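Side-chain contacts in putative diflavin flavoprotein A 3 (PDB 6H0C), which probably transfers electrons from NADH to oxygen, reducing it to water, and is represented here by its metallo-hydrolase-like and flavodoxin-like flavodiiron core: residues Val210-Ala213 with Leu214-Glu218; Asn243-Gln246 with Trp247-Glu250; Tyr197-Cys201 with Leu202-Ala206; Ala289-Ala292 with Glu293-Asn296. All blocks are in the same frame, centred on the assembly; numbering follows the deposited sequence. Where two conformers were deposited one is given.

Contact 1. Residues Val210-Ala213 with Leu214-Glu218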
ATOM      1  N   VAL A 210       6.315  -5.540  -7.358  1.00 25.64           N
ATOM      2  CA  VAL A 210       7.148  -5.730  -6.176  1.00 26.40           C
ATOM      3  C   VAL A 210       8.493  -6.366  -6.570  1.00 25.99           C
ATOM      4  O   VAL A 210       9.545  -6.014  -6.019  1.00 26.07           O
ATOM      5  CB  VAL A 210       6.418  -6.575  -5.104  1.00 24.36           C
ATOM      6  CG1 VAL A 210       7.366  -6.951  -3.965  1.00 22.46           C
ATOM      7  CG2 VAL A 210       5.215  -5.797  -4.567  1.00 21.06           C
ATOM      8  N   SER A 211       8.458  -7.285  -7.532  0.53 25.77           N
ATOM      9  CA  SER A 211       9.684  -7.903  -8.024  0.53 28.50           C
ATOM     10  C   SER A 211      10.550  -6.874  -8.742  0.53 29.87           C
ATOM     11  O   SER A 211      11.775  -6.885  -8.618  0.53 30.81           O
ATOM     12  CB  SER A 211       9.369  -9.073  -8.957  0.53 30.77           C
ATOM     13  OG  SER A 211      10.557  -9.724  -9.376  0.53 33.23           O
ATOM     14  N   ALA A 212       9.910  -5.986  -9.497  1.00 28.29           N
ATOM     15  CA  ALA A 212      10.632  -4.914 -10.168  1.00 27.94           C
ATOM     16  C   ALA A 212      11.292  -4.010  -9.125  1.00 31.60           C
ATOM     17  O   ALA A 212      12.425  -3.560  -9.305  1.00 31.60           O
ATOM     18  CB  ALA A 212       9.701  -4.115 -11.061  1.00 27.16           C
ATOM     19  N   ALA A 213      10.570  -3.754  -8.034  1.00 29.68           N
ATOM     20  CA  ALA A 213      11.090  -2.954  -6.933  1.00 24.93           C
ATOM     21  C   ALA A 213      12.338  -3.597  -6.353  1.00 25.53           C
ATOM     22  O   ALA A 213      13.366  -2.942  -6.208  1.00 28.15           O
ATOM     23  CB  ALA A 213      10.027  -2.775  -5.838  1.00 21.35           C
ATOM     24  N   LEU A 214      12.253  -4.880  -6.017  1.00 23.99           N
ATOM     25  CA  LEU A 214      13.361  -5.524  -5.317  1.00 24.81           C
ATOM     26  C   LEU A 214      14.563  -5.628  -6.222  1.00 24.99           C
ATOM     27  O   LEU A 214      15.706  -5.637  -5.760  1.00 27.47           O
ATOM     28  CB  LEU A 214      12.971  -6.910  -4.798  1.00 26.77           C
ATOM     29  CG  LEU A 214      12.502  -6.981  -3.339  1.00 28.88           C
ATOM     30  CD1 LEU A 214      11.327  -6.048  -3.113  1.00 22.57           C
ATOM     31  CD2 LEU A 214      12.128  -8.417  -2.958  1.00 32.20           C
ATOM     32  N   ASN A 215      14.314  -5.701  -7.520  1.00 27.39           N
ATOM     33  CA  ASN A 215      15.430  -5.735  -8.447  1.00 33.31           C
ATOM     34  C   ASN A 215      16.208  -4.425  -8.409  1.00 34.55           C
ATOM     35  O   ASN A 215      17.435  -4.430  -8.398  1.00 32.87           O
ATOM     36  CB  ASN A 215      14.965  -6.020  -9.864  1.00 37.17           C
ATOM     37  CG  ASN A 215      16.117  -6.045 -10.840  1.00 55.08           C
ATOM     38  OD1 ASN A 215      16.983  -6.926 -10.770  1.00 66.02           O
ATOM     39  ND2 ASN A 215      16.151  -5.068 -11.746  1.00 53.31           N
ATOM     40  N   LYS A 216      15.495  -3.301  -8.382  1.00 28.67           N
ATOM     41  CA  LYS A 216      16.160  -2.005  -8.275  1.00 28.94           C
ATOM     42  C   LYS A 216      16.916  -1.862  -6.945  1.00 34.86           C
ATOM     43  O   LYS A 216      18.051  -1.379  -6.906  1.00 34.96           O
ATOM     44  CB  LYS A 216      15.144  -0.872  -8.417  1.00 29.59           C
ATOM     45  CG  LYS A 216      14.508  -0.730  -9.799  1.00 36.55           C
ATOM     46  CD  LYS A 216      13.564   0.472  -9.826  1.00 42.33           C
ATOM     47  CE  LYS A 216      12.664   0.488 -11.055  1.00 45.12           C
ATOM     48  NZ  LYS A 216      11.291  -0.004 -10.742  1.00 52.78           N
ATOM     49  N   LEU A 217      16.275  -2.281  -5.857  1.00 32.68           N
ATOM     50  CA  LEU A 217      16.830  -2.108  -4.515  1.00 29.84           C
ATOM     51  C   LEU A 217      18.086  -2.948  -4.274  1.00 29.47           C
ATOM     52  O   LEU A 217      18.893  -2.610  -3.407  1.00 29.86           O
ATOM     53  CB  LEU A 217      15.775  -2.444  -3.461  1.00 26.13           C
ATOM     54  CG  LEU A 217      14.519  -1.587  -3.513  1.00 27.10           C
ATOM     55  CD1 LEU A 217      13.489  -2.093  -2.514  1.00 26.90           C
ATOM     56  CD2 LEU A 217      14.881  -0.137  -3.243  1.00 28.47           C
ATOM     57  N   GLU A 218      18.233  -4.043  -5.021  1.00 34.85           N
ATOM     58  CA  GLU A 218      19.454  -4.858  -4.996  1.00 38.56           C
ATOM     59  C   GLU A 218      20.727  -4.021  -5.190  1.00 35.35           C
ATOM     60  O   GLU A 218      21.791  -4.375  -4.698  1.00 39.07           O
ATOM     61  CB  GLU A 218      19.411  -5.925  -6.090  1.00 47.60           C
ATOM     62  CG  GLU A 218      18.874  -7.278  -5.698  1.00 62.73           C
ATOM     63  CD  GLU A 218      19.146  -8.325  -6.781  1.00 75.92           C
ATOM     64  OE1 GLU A 218      19.851  -9.320  -6.497  1.00 83.31           O
ATOM     65  OE2 GLU A 218      18.665  -8.149  -7.924  1.00 76.92           O
TER
HETATM   66  O   HOH W   1      13.366  -3.625 -11.898  1.00 41.77           O

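Contact 2. Residues Asn243-Gln246 with Trp247-Glu250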
ATOM      1  N   ASN A 243      13.160 -14.936   1.204  1.00 28.94           N
ATOM      2  CA  ASN A 243      11.761 -15.346   1.281  1.00 26.51           C
ATOM      3  C   ASN A 243      10.859 -14.571   0.304  1.00 29.33           C
ATOM      4  O   ASN A 243      10.036 -15.163  -0.396  1.00 29.43           O
ATOM      5  CB  ASN A 243      11.240 -15.186   2.712  1.00 29.38           C
ATOM      6  CG  ASN A 243      11.507 -16.425   3.584  1.00 41.12           C
ATOM      7  OD1 ASN A 243      10.611 -17.228   3.834  1.00 49.75           O
ATOM      8  ND2 ASN A 243      12.737 -16.573   4.043  1.00 37.35           N
ATOM      9  N   TYR A 244      11.007 -13.248   0.267  1.00 26.64           N
ATOM     10  CA  TYR A 244      10.248 -12.426  -0.675  1.00 26.86           C
ATOM     11  C   TYR A 244      10.451 -12.913  -2.114  1.00 30.49           C
ATOM     12  O   TYR A 244       9.493 -13.033  -2.886  1.00 30.59           O
ATOM     13  CB  TYR A 244      10.658 -10.958  -0.567  1.00 25.35           C
ATOM     14  CG  TYR A 244       9.792 -10.104   0.330  1.00 25.82           C
ATOM     15  CD1 TYR A 244       9.386 -10.553   1.585  1.00 26.05           C
ATOM     16  CD2 TYR A 244       9.412  -8.820  -0.068  1.00 22.39           C
ATOM     17  CE1 TYR A 244       8.608  -9.754   2.411  1.00 24.61           C
ATOM     18  CE2 TYR A 244       8.638  -8.017   0.741  1.00 20.52           C
ATOM     19  CZ  TYR A 244       8.235  -8.483   1.977  1.00 24.53           C
ATOM     20  OH  TYR A 244       7.459  -7.664   2.782  1.00 23.89           O
ATOM     21  N   GLN A 245      11.700 -13.195  -2.474  1.00 28.24           N
ATOM     22  CA  GLN A 245      12.001 -13.672  -3.818  1.00 29.45           C
ATOM     23  C   GLN A 245      11.270 -14.975  -4.110  1.00 33.95           C
ATOM     24  O   GLN A 245      10.698 -15.145  -5.188  1.00 32.14           O
ATOM     25  CB  GLN A 245      13.510 -13.859  -4.012  1.00 32.61           C
ATOM     26  CG  GLN A 245      14.275 -12.564  -4.224  1.00 42.48           C
ATOM     27  CD  GLN A 245      13.623 -11.650  -5.269  1.00 63.20           C
ATOM     28  OE1 GLN A 245      12.818 -12.090  -6.097  1.00 67.61           O
ATOM     29  NE2 GLN A 245      13.973 -10.367  -5.227  1.00 68.95           N
ATOM     30  N   GLN A 246      11.284 -15.889  -3.144  1.00 35.84           N
ATOM     31  CA  GLN A 246      10.616 -17.176  -3.299  1.00 35.87           C
ATOM     32  C   GLN A 246       9.095 -17.004  -3.390  1.00 36.69           C
ATOM     33  O   GLN A 246       8.441 -17.583  -4.271  1.00 33.91           O
ATOM     34  CB  GLN A 246      10.976 -18.102  -2.145  1.00 34.88           C
ATOM     35  CG  GLN A 246      10.285 -19.440  -2.206  1.00 50.86           C
ATOM     36  CD  GLN A 246      10.311 -20.154  -0.870  1.00 63.57           C
ATOM     37  OE1 GLN A 246      11.167 -19.883  -0.026  1.00 68.51           O
ATOM     38  NE2 GLN A 246       9.361 -21.059  -0.664  1.00 64.92           N
ATOM     39  N   TRP A 247       8.538 -16.199  -2.489  1.00 29.55           N
ATOM     40  CA  TRP A 247       7.100 -15.937  -2.500  1.00 30.54           C
ATOM     41  C   TRP A 247       6.647 -15.261  -3.797  1.00 28.97           C
ATOM     42  O   TRP A 247       5.615 -15.616  -4.360  1.00 29.69           O
ATOM     43  CB  TRP A 247       6.706 -15.077  -1.296  1.00 30.10           C
ATOM     44  CG  TRP A 247       7.036 -15.719  -0.007  1.00 26.50           C
ATOM     45  CD1 TRP A 247       7.251 -17.043   0.211  1.00 27.49           C
ATOM     46  CD2 TRP A 247       7.211 -15.067   1.253  1.00 28.02           C
ATOM     47  NE1 TRP A 247       7.540 -17.262   1.534  1.00 29.90           N
ATOM     48  CE2 TRP A 247       7.525 -16.061   2.197  1.00 30.43           C
ATOM     49  CE3 TRP A 247       7.130 -13.732   1.678  1.00 30.92           C
ATOM     50  CZ2 TRP A 247       7.753 -15.773   3.540  1.00 30.01           C
ATOM     51  CZ3 TRP A 247       7.359 -13.442   3.017  1.00 27.17           C
ATOM     52  CH2 TRP A 247       7.668 -14.458   3.930  1.00 26.93           C
ATOM     53  N   LEU A 248       7.416 -14.280  -4.260  1.00 26.91           N
ATOM     54  CA  LEU A 248       7.122 -13.623  -5.527  1.00 25.04           C
ATOM     55  C   LEU A 248       7.153 -14.633  -6.677  1.00 34.68           C
ATOM     56  O   LEU A 248       6.292 -14.631  -7.566  1.00 31.54           O
ATOM     57  CB  LEU A 248       8.118 -12.497  -5.781  1.00 24.89           C
ATOM     58  CG  LEU A 248       7.972 -11.285  -4.867  1.00 27.35           C
ATOM     59  CD1 LEU A 248       9.227 -10.408  -4.896  1.00 24.80           C
ATOM     60  CD2 LEU A 248       6.747 -10.489  -5.279  1.00 27.75           C
ATOM     61  N   SER A 249       8.152 -15.505  -6.646  1.00 36.20           N
ATOM     62  CA  SER A 249       8.273 -16.543  -7.647  1.00 39.29           C
ATOM     63  C   SER A 249       7.052 -17.441  -7.645  1.00 36.04           C
ATOM     64  O   SER A 249       6.542 -17.785  -8.706  1.00 34.19           O
ATOM     65  CB  SER A 249       9.533 -17.373  -7.414  1.00 46.50           C
ATOM     66  OG  SER A 249      10.691 -16.567  -7.545  1.00 55.67           O
ATOM     67  N   GLU A 250       6.566 -17.823  -6.467  1.00 32.05           N
ATOM     68  CA  GLU A 250       5.454 -18.764  -6.464  1.00 34.51           C
ATOM     69  C   GLU A 250       4.154 -18.100  -6.886  1.00 36.18           C
ATOM     70  O   GLU A 250       3.310 -18.748  -7.493  1.00 35.95           O
ATOM     71  CB  GLU A 250       5.287 -19.452  -5.112  1.00 39.93           C
ATOM     72  CG  GLU A 250       5.449 -18.611  -3.887  1.00 57.68           C
ATOM     73  CD  GLU A 250       5.494 -19.477  -2.633  1.00 64.38           C
ATOM     74  OE1 GLU A 250       6.442 -20.292  -2.506  1.00 55.85           O
ATOM     75  OE2 GLU A 250       4.570 -19.357  -1.796  1.00 66.54           O
TER

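Contact 3. Residues Tyr197-Cys201 with Leu202-Ala206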
ATOM      1  N   TYR A 197       2.174 -13.027   6.313  1.00 22.02           N
ATOM      2  CA  TYR A 197       0.808 -12.538   6.214  1.00 21.67           C
ATOM      3  C   TYR A 197       0.809 -11.137   5.606  1.00 23.59           C
ATOM      4  O   TYR A 197      -0.041 -10.790   4.779  1.00 25.95           O
ATOM      5  CB  TYR A 197       0.142 -12.534   7.593  1.00 25.17           C
ATOM      6  CG  TYR A 197      -1.323 -12.181   7.553  1.00 29.41           C
ATOM      7  CD1 TYR A 197      -2.253 -13.067   7.018  1.00 34.75           C
ATOM      8  CD2 TYR A 197      -1.782 -10.957   8.032  1.00 27.50           C
ATOM      9  CE1 TYR A 197      -3.604 -12.745   6.969  1.00 35.10           C
ATOM     10  CE2 TYR A 197      -3.123 -10.630   7.989  1.00 28.55           C
ATOM     11  CZ  TYR A 197      -4.031 -11.527   7.459  1.00 30.62           C
ATOM     12  OH  TYR A 197      -5.371 -11.207   7.415  1.00 32.30           O
ATOM     13  N   TYR A 198       1.787 -10.341   6.022  1.00 24.32           N
ATOM     14  CA  TYR A 198       1.979  -9.002   5.492  1.00 23.39           C
ATOM     15  C   TYR A 198       2.221  -9.076   3.985  1.00 25.82           C
ATOM     16  O   TYR A 198       1.555  -8.386   3.205  1.00 27.72           O
ATOM     17  CB  TYR A 198       3.146  -8.314   6.209  1.00 20.77           C
ATOM     18  CG  TYR A 198       3.367  -6.860   5.834  1.00 24.40           C
ATOM     19  CD1 TYR A 198       4.119  -6.512   4.710  1.00 22.07           C
ATOM     20  CD2 TYR A 198       2.840  -5.831   6.614  1.00 26.61           C
ATOM     21  CE1 TYR A 198       4.335  -5.185   4.372  1.00 22.01           C
ATOM     22  CE2 TYR A 198       3.053  -4.494   6.288  1.00 23.96           C
ATOM     23  CZ  TYR A 198       3.807  -4.175   5.170  1.00 25.69           C
ATOM     24  OH  TYR A 198       4.017  -2.849   4.846  1.00 21.95           O
ATOM     25  N   PHE A 199       3.159  -9.918   3.568  1.00 22.39           N
ATOM     26  CA  PHE A 199       3.406 -10.096   2.138  1.00 24.70           C
ATOM     27  C   PHE A 199       2.140 -10.506   1.385  1.00 23.73           C
ATOM     28  O   PHE A 199       1.794  -9.917   0.363  1.00 23.07           O
ATOM     29  CB  PHE A 199       4.497 -11.135   1.893  1.00 25.26           C
ATOM     30  CG  PHE A 199       4.752 -11.400   0.433  1.00 25.68           C
ATOM     31  CD1 PHE A 199       3.986 -12.324  -0.263  1.00 28.09           C
ATOM     32  CD2 PHE A 199       5.741 -10.707  -0.247  1.00 24.79           C
ATOM     33  CE1 PHE A 199       4.211 -12.565  -1.610  1.00 29.03           C
ATOM     34  CE2 PHE A 199       5.977 -10.948  -1.595  1.00 28.45           C
ATOM     35  CZ  PHE A 199       5.211 -11.877  -2.278  1.00 28.65           C
ATOM     36  N   ASP A 200       1.465 -11.529   1.895  1.00 24.51           N
ATOM     37  CA  ASP A 200       0.275 -12.073   1.257  1.00 25.33           C
ATOM     38  C   ASP A 200      -0.836 -11.047   1.084  1.00 31.26           C
ATOM     39  O   ASP A 200      -1.482 -10.996   0.039  1.00 32.51           O
ATOM     40  CB  ASP A 200      -0.259 -13.255   2.058  1.00 28.12           C
ATOM     41  CG  ASP A 200       0.642 -14.478   1.964  1.00 37.94           C
ATOM     42  OD1 ASP A 200       1.544 -14.498   1.089  1.00 33.50           O
ATOM     43  OD2 ASP A 200       0.433 -15.418   2.762  1.00 38.17           O
ATOM     44  N   CYS A 201      -1.067 -10.234   2.106  1.00 26.34           N
ATOM     45  CA  CYS A 201      -2.150  -9.259   2.038  1.00 26.71           C
ATOM     46  C   CYS A 201      -1.813  -8.049   1.178  1.00 25.12           C
ATOM     47  O   CYS A 201      -2.657  -7.574   0.413  1.00 27.40           O
ATOM     48  CB  CYS A 201      -2.532  -8.795   3.444  1.00 30.63           C
ATOM     49  SG  CYS A 201      -3.319 -10.075   4.442  1.00 28.26           S
ATOM     50  N   LEU A 202      -0.585  -7.550   1.308  1.00 24.13           N
ATOM     51  CA  LEU A 202      -0.195  -6.275   0.706  1.00 27.26           C
ATOM     52  C   LEU A 202       0.530  -6.383  -0.632  1.00 27.39           C
ATOM     53  O   LEU A 202       0.424  -5.487  -1.468  1.00 24.33           O
ATOM     54  CB  LEU A 202       0.699  -5.483   1.673  1.00 24.39           C
ATOM     55  CG  LEU A 202      -0.001  -4.553   2.669  1.00 30.48           C
ATOM     56  CD1 LEU A 202      -0.679  -5.321   3.782  1.00 30.26           C
ATOM     57  CD2 LEU A 202       0.982  -3.541   3.235  1.00 32.22           C
ATOM     58  N   LEU A 203       1.286  -7.458  -0.834  1.00 25.51           N
ATOM     59  CA  LEU A 203       2.250  -7.472  -1.936  1.00 25.90           C
ATOM     60  C   LEU A 203       1.966  -8.526  -3.011  1.00 25.48           C
ATOM     61  O   LEU A 203       2.300  -8.325  -4.183  1.00 24.87           O
ATOM     62  CB  LEU A 203       3.670  -7.659  -1.373  1.00 25.77           C
ATOM     63  CG  LEU A 203       4.078  -6.608  -0.330  1.00 25.89           C
ATOM     64  CD1 LEU A 203       5.482  -6.862   0.203  1.00 21.56           C
ATOM     65  CD2 LEU A 203       3.940  -5.188  -0.906  1.00 22.16           C
ATOM     66  N   ALA A 204       1.352  -9.640  -2.617  1.00 23.64           N
ATOM     67  CA  ALA A 204       1.042 -10.715  -3.555  1.00 21.79           C
ATOM     68  C   ALA A 204       0.211 -10.241  -4.755  1.00 23.95           C
ATOM     69  O   ALA A 204       0.445 -10.688  -5.879  1.00 28.46           O
ATOM     70  CB  ALA A 204       0.328 -11.849  -2.833  1.00 23.66           C
ATOM     71  N   PRO A 205      -0.761  -9.334  -4.535  1.00 27.51           N
ATOM     72  CA  PRO A 205      -1.557  -8.851  -5.679  1.00 23.01           C
ATOM     73  C   PRO A 205      -0.770  -7.913  -6.576  1.00 26.62           C
ATOM     74  O   PRO A 205      -1.277  -7.495  -7.613  1.00 25.50           O
ATOM     75  CB  PRO A 205      -2.718  -8.103  -5.018  1.00 23.63           C
ATOM     76  CG  PRO A 205      -2.763  -8.624  -3.600  1.00 24.52           C
ATOM     77  CD  PRO A 205      -1.315  -8.867  -3.252  1.00 26.19           C
ATOM     78  N   ALA A 206       0.455  -7.584  -6.171  1.00 27.28           N
ATOM     79  CA  ALA A 206       1.325  -6.707  -6.950  1.00 28.37           C
ATOM     80  C   ALA A 206       2.670  -7.383  -7.237  1.00 30.63           C
ATOM     81  O   ALA A 206       3.714  -6.722  -7.259  1.00 29.26           O
ATOM     82  CB  ALA A 206       1.542  -5.388  -6.211  1.00 24.98           C
TER

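Contact 4. Residues Ala289-Ala292 with Glu293-Asn296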
ATOM      1  N   ALA A 289      -3.668  -6.977  -9.223  1.00 24.08           N
ATOM      2  CA  ALA A 289      -4.450  -5.811  -8.875  1.00 21.09           C
ATOM      3  C   ALA A 289      -4.233  -4.698  -9.903  1.00 25.84           C
ATOM      4  O   ALA A 289      -3.123  -4.487 -10.386  1.00 23.54           O
ATOM      5  CB  ALA A 289      -4.082  -5.333  -7.482  1.00 21.21           C
ATOM      6  N   ILE A 290      -5.308  -3.995 -10.233  1.00 22.67           N
ATOM      7  CA  ILE A 290      -5.248  -2.842 -11.113  1.00 21.92           C
ATOM      8  C   ILE A 290      -5.963  -1.667 -10.454  1.00 24.88           C
ATOM      9  O   ILE A 290      -7.156  -1.755 -10.128  1.00 22.37           O
ATOM     10  CB  ILE A 290      -5.906  -3.127 -12.466  1.00 23.56           C
ATOM     11  CG1 ILE A 290      -5.191  -4.275 -13.177  1.00 26.72           C
ATOM     12  CG2 ILE A 290      -5.950  -1.857 -13.311  1.00 24.36           C
ATOM     13  CD1 ILE A 290      -3.891  -3.872 -13.798  1.00 38.51           C
ATOM     14  N   ASN A 291      -5.222  -0.586 -10.235  1.00 23.34           N
ATOM     15  CA  ASN A 291      -5.787   0.669  -9.759  1.00 23.37           C
ATOM     16  C   ASN A 291      -6.245   1.456 -10.986  1.00 24.93           C
ATOM     17  O   ASN A 291      -5.422   1.978 -11.739  1.00 22.85           O
ATOM     18  CB  ASN A 291      -4.745   1.441  -8.932  1.00 25.21           C
ATOM     19  CG  ASN A 291      -5.263   2.769  -8.393  1.00 25.91           C
ATOM     20  OD1 ASN A 291      -6.224   3.334  -8.905  1.00 29.14           O
ATOM     21  ND2 ASN A 291      -4.600   3.283  -7.362  1.00 25.40           N
ATOM     22  N   ALA A 292      -7.558   1.508 -11.200  1.00 23.28           N
ATOM     23  CA  ALA A 292      -8.114   2.136 -12.396  1.00 24.42           C
ATOM     24  C   ALA A 292      -7.688   3.598 -12.500  1.00 25.59           C
ATOM     25  O   ALA A 292      -7.466   4.127 -13.590  1.00 25.29           O
ATOM     26  CB  ALA A 292      -9.634   2.023 -12.389  1.00 23.81           C
ATOM     27  N   GLU A 293      -7.556   4.240 -11.349  1.00 23.51           N
ATOM     28  CA  GLU A 293      -7.219   5.655 -11.287  1.00 28.47           C
ATOM     29  C   GLU A 293      -5.824   5.951 -11.834  1.00 30.48           C
ATOM     30  O   GLU A 293      -5.604   6.982 -12.457  1.00 30.82           O
ATOM     31  CB  GLU A 293      -7.317   6.126  -9.841  1.00 32.71           C
ATOM     32  CG  GLU A 293      -7.564   7.585  -9.667  1.00 43.87           C
ATOM     33  CD  GLU A 293      -7.887   7.918  -8.234  1.00 46.90           C
ATOM     34  OE1 GLU A 293      -7.057   7.614  -7.356  1.00 40.22           O
ATOM     35  OE2 GLU A 293      -8.980   8.461  -7.980  1.00 57.85           O
ATOM     36  N   THR A 294      -4.879   5.046 -11.598  1.00 26.88           N
ATOM     37  CA  THR A 294      -3.485   5.337 -11.902  1.00 29.44           C
ATOM     38  C   THR A 294      -2.925   4.425 -12.984  1.00 31.22           C
ATOM     39  O   THR A 294      -1.847   4.673 -13.511  1.00 35.50           O
ATOM     40  CB  THR A 294      -2.606   5.215 -10.645  1.00 30.19           C
ATOM     41  OG1 THR A 294      -2.638   3.864 -10.180  1.00 32.62           O
ATOM     42  CG2 THR A 294      -3.109   6.145  -9.543  1.00 27.92           C
ATOM     43  N   SER A 295      -3.662   3.377 -13.320  1.00 32.78           N
ATOM     44  CA  SER A 295      -3.224   2.432 -14.335  1.00 30.48           C
ATOM     45  C   SER A 295      -3.370   3.020 -15.736  1.00 38.84           C
ATOM     46  O   SER A 295      -4.193   3.909 -15.967  1.00 43.04           O
ATOM     47  CB  SER A 295      -4.024   1.138 -14.221  1.00 34.91           C
ATOM     48  OG  SER A 295      -3.496   0.139 -15.069  1.00 47.64           O
ATOM     49  N   ASN A 296      -2.563   2.528 -16.670  1.00 35.61           N
ATOM     50  CA  ASN A 296      -2.721   2.894 -18.075  1.00 33.38           C
ATOM     51  C   ASN A 296      -3.425   1.786 -18.851  1.00 33.34           C
ATOM     52  O   ASN A 296      -3.635   0.687 -18.330  1.00 34.27           O
ATOM     53  CB  ASN A 296      -1.367   3.198 -18.715  1.00 36.26           C
ATOM     54  CG  ASN A 296      -0.412   2.020 -18.639  1.00 41.22           C
ATOM     55  OD1 ASN A 296      -0.536   1.053 -19.390  1.00 38.42           O
ATOM     56  ND2 ASN A 296       0.541   2.093 -17.719  1.00 48.84           N
TER
HETATM   57  O   HOH W   2      -5.474   5.659  -6.218  1.00 25.46           O

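Contact 1. Residues Val210-Ala213 with Leu214-Glu218
Val210 and Leu214, one turn apart on helix 207-217, lie side by side and point the same way, with Val210 CG1 4.2 Å from Leu214 CD1. Val210 carries CG1 anti to its backbone N (chi1 171°), which turns this methyl forward along the helix to meet the leucine. Leu214 CD1 also approaches the carbonyl oxygen Val210 O at 3.4 Å. Both residues are buried: Val210 meets Leu248, and Leu214 meets Tyr244, Gln245 and Leu248, all on helix 237-253. Leu217 presses its branch point on the backbone instead, with CG 3.2 Å from Ala213 O, while its side chain packs on Leu173 and Ile147.

Four backbone bonds run from each N-H to the carbonyl four residues back. They extend from Leu214 N to Val210 O (2.9 Å) through to Leu217 N to Ala213 O (3.0 Å).

The polar side chains keep to the exposed flank. Ala212 O receives Lys216 N and in addition a water at 2.8 Å; the same water accepts from Asn215 ND2 at 3.1 Å. This bridge ties the asparagine amide back to the carbonyl three residues before it. Lys216 runs beside this group and bends at its last torsion, chi4 101°, bringing NZ back to 4.4 Å from Ala212 CB.

An apolar row of Val210, Leu214 and Leu217 facing inward, with hydrated polar groups on another side, marks an amphipathic alpha-helix, here one within the metallo-hydrolase-like part of the flavodiiron core, its apolar side on helix 237-253 and on Leu173 and Ile147.

Contact 2. Residues Asn243-Gln246 with Trp247-Glu250
Asn243 lays its CB over the six-membered ring of Trp247, a CH-pi contact of 3.8 Å from CB to the ring centroid and 19° off the ring normal. This is an i to i+4 pairing on the alpha-helix 237-253. The amide of Asn243 stands steeply to the indole, planes 71° apart, with OD1 3.2 Å from Trp247 CZ2. The backbone oxygen Asn243 O also sits above the indole, offset toward the rim, while accepting the N-H of Trp247 in a nearly straight bond of 2.8 Å. Trp247 has CG anti to its carbonyl carbon (chi1 -60°), which swings the ring back beneath the preceding turn. On the Tyr244 side the two rings meet rim to rim, Tyr244 CD1 3.8 Å from Trp247 CZ3, neither over the face of the other. On the outer side of the helix, Gln246 and Glu250 cross, the amide NE2 3.5 Å from the carboxylate OE1.

Further out, Glu239 O holds Asn243 ND2 and thereby sets the amide. Arg196 makes a cation-pi contact with the indole, and Phe199 meets both aromatic rings, edge-to-face in the case of Tyr244. On the helix itself, Gln245 O is gripped twice by Ser249, from opposite faces of its carbonyl plane: by the backbone N at 3.0 Å and by the hydroxyl OG, which donates at 2.8 Å.

Contact 3. Residues Tyr197-Cys201 with Leu202-Ala206
Helix 189-202 ends on a carbonyl shared by two donors, Phe199 O, which accepts Leu203 N at 2.8 Å and Ala204 N at 3.0 Å from opposite faces of its plane; the turn before is closed by Leu202 N on Tyr198 O. Phe199 has CG anti to its backbone N (chi1 178°), which carries the ring forward to the residues after the helix. Leu203 CB lies over one face of it, 4.2 Å from the centroid and 25° off the normal, a CH-pi contact, and Ala204 CB touches the ring obliquely at CE1 (4.1 Å). The i to i+5 bond to Ala204 N makes this a pi-turn, the chain leaving the alpha-helix for the short link to helix 207-217 in the metallo-hydrolase-like region.

Tyr198 crosses Leu202 obliquely, and the methyl CD2 of the leucine reaches the phenol end of the ring, 3.5 Å from Tyr198 CZ. The hydroxyl is fixed by Lys172 O. Asp200 OD1 forms a salt bridge with Arg196. Beyond the turn, Pro205 sets CD 3.9 Å from Asp200 O and rests on Ala277, Val287 and Ala289 of the flavodoxin-like part.

Contact 4. Residues Ala289-Ala292 with Glu293-Asn296
As strand 286-291 ends, Asn291 O takes two backbone N-H groups of the following turn: Ser295 N at 2.7 Å, nearly in line with the carbonyl bond, and Thr294 N at 3.1 Å, from well above the carbonyl plane. With Ala292 and Glu293 both in helical backbone conformation, this is one helical turn, a beta-turn from Asn291 closed by Thr294 N within an alpha-turn closed by Ser295 N. It joins the edge strand 286-291 of the parallel sheet to helix 297-306, a beta-alpha connection of the flavodoxin-like fold.

The side chain of Asn291 adds a second acceptor to the same turn. Its CG is anti to the backbone N (chi1 -180°), bringing OD1 to where it accepts weakly from Glu293 N at 2.9 Å, as in an Asx turn. The amide nitrogen ND2 is held by Pro152 O, from the metallo-hydrolase-like region, and gives a second bond to a water at 2.8 Å. Thr294 lies across the amide, OG1 3.4 Å from Asn291 CG. On the inner side Ile290 packs its CG2 3.6 Å from Ser295 OG. Glu293 runs alongside Asn291, extended beyond CG, and its OE1 accepts from that same water at 2.8 Å.

Overall arrangement
Contacts 1, 2 and 3 form one cluster: helices 189-202, 207-217 and 237-253 share one apolar interface around Leu248 and Phe199. Contact 3 is the most buried, with aromatic and aliphatic chemistry at a helix end; contacts 1 and 2 are half buried, each with a polar flank, hydrated in contact 1 and in contact 2 made by a serine hydroxyl on a backbone carbonyl. Contact 4 lies away from contacts 1 and 2, about 10 and 12 Å at the nearest atoms, meets only contact 3, and is governed by hydrogen bonds of a strand-end turn. Contacts 3 and 4 meet across the two folds, where Pro205 O lies 2.9 Å from Ala289 N, a probable hydrogen bond.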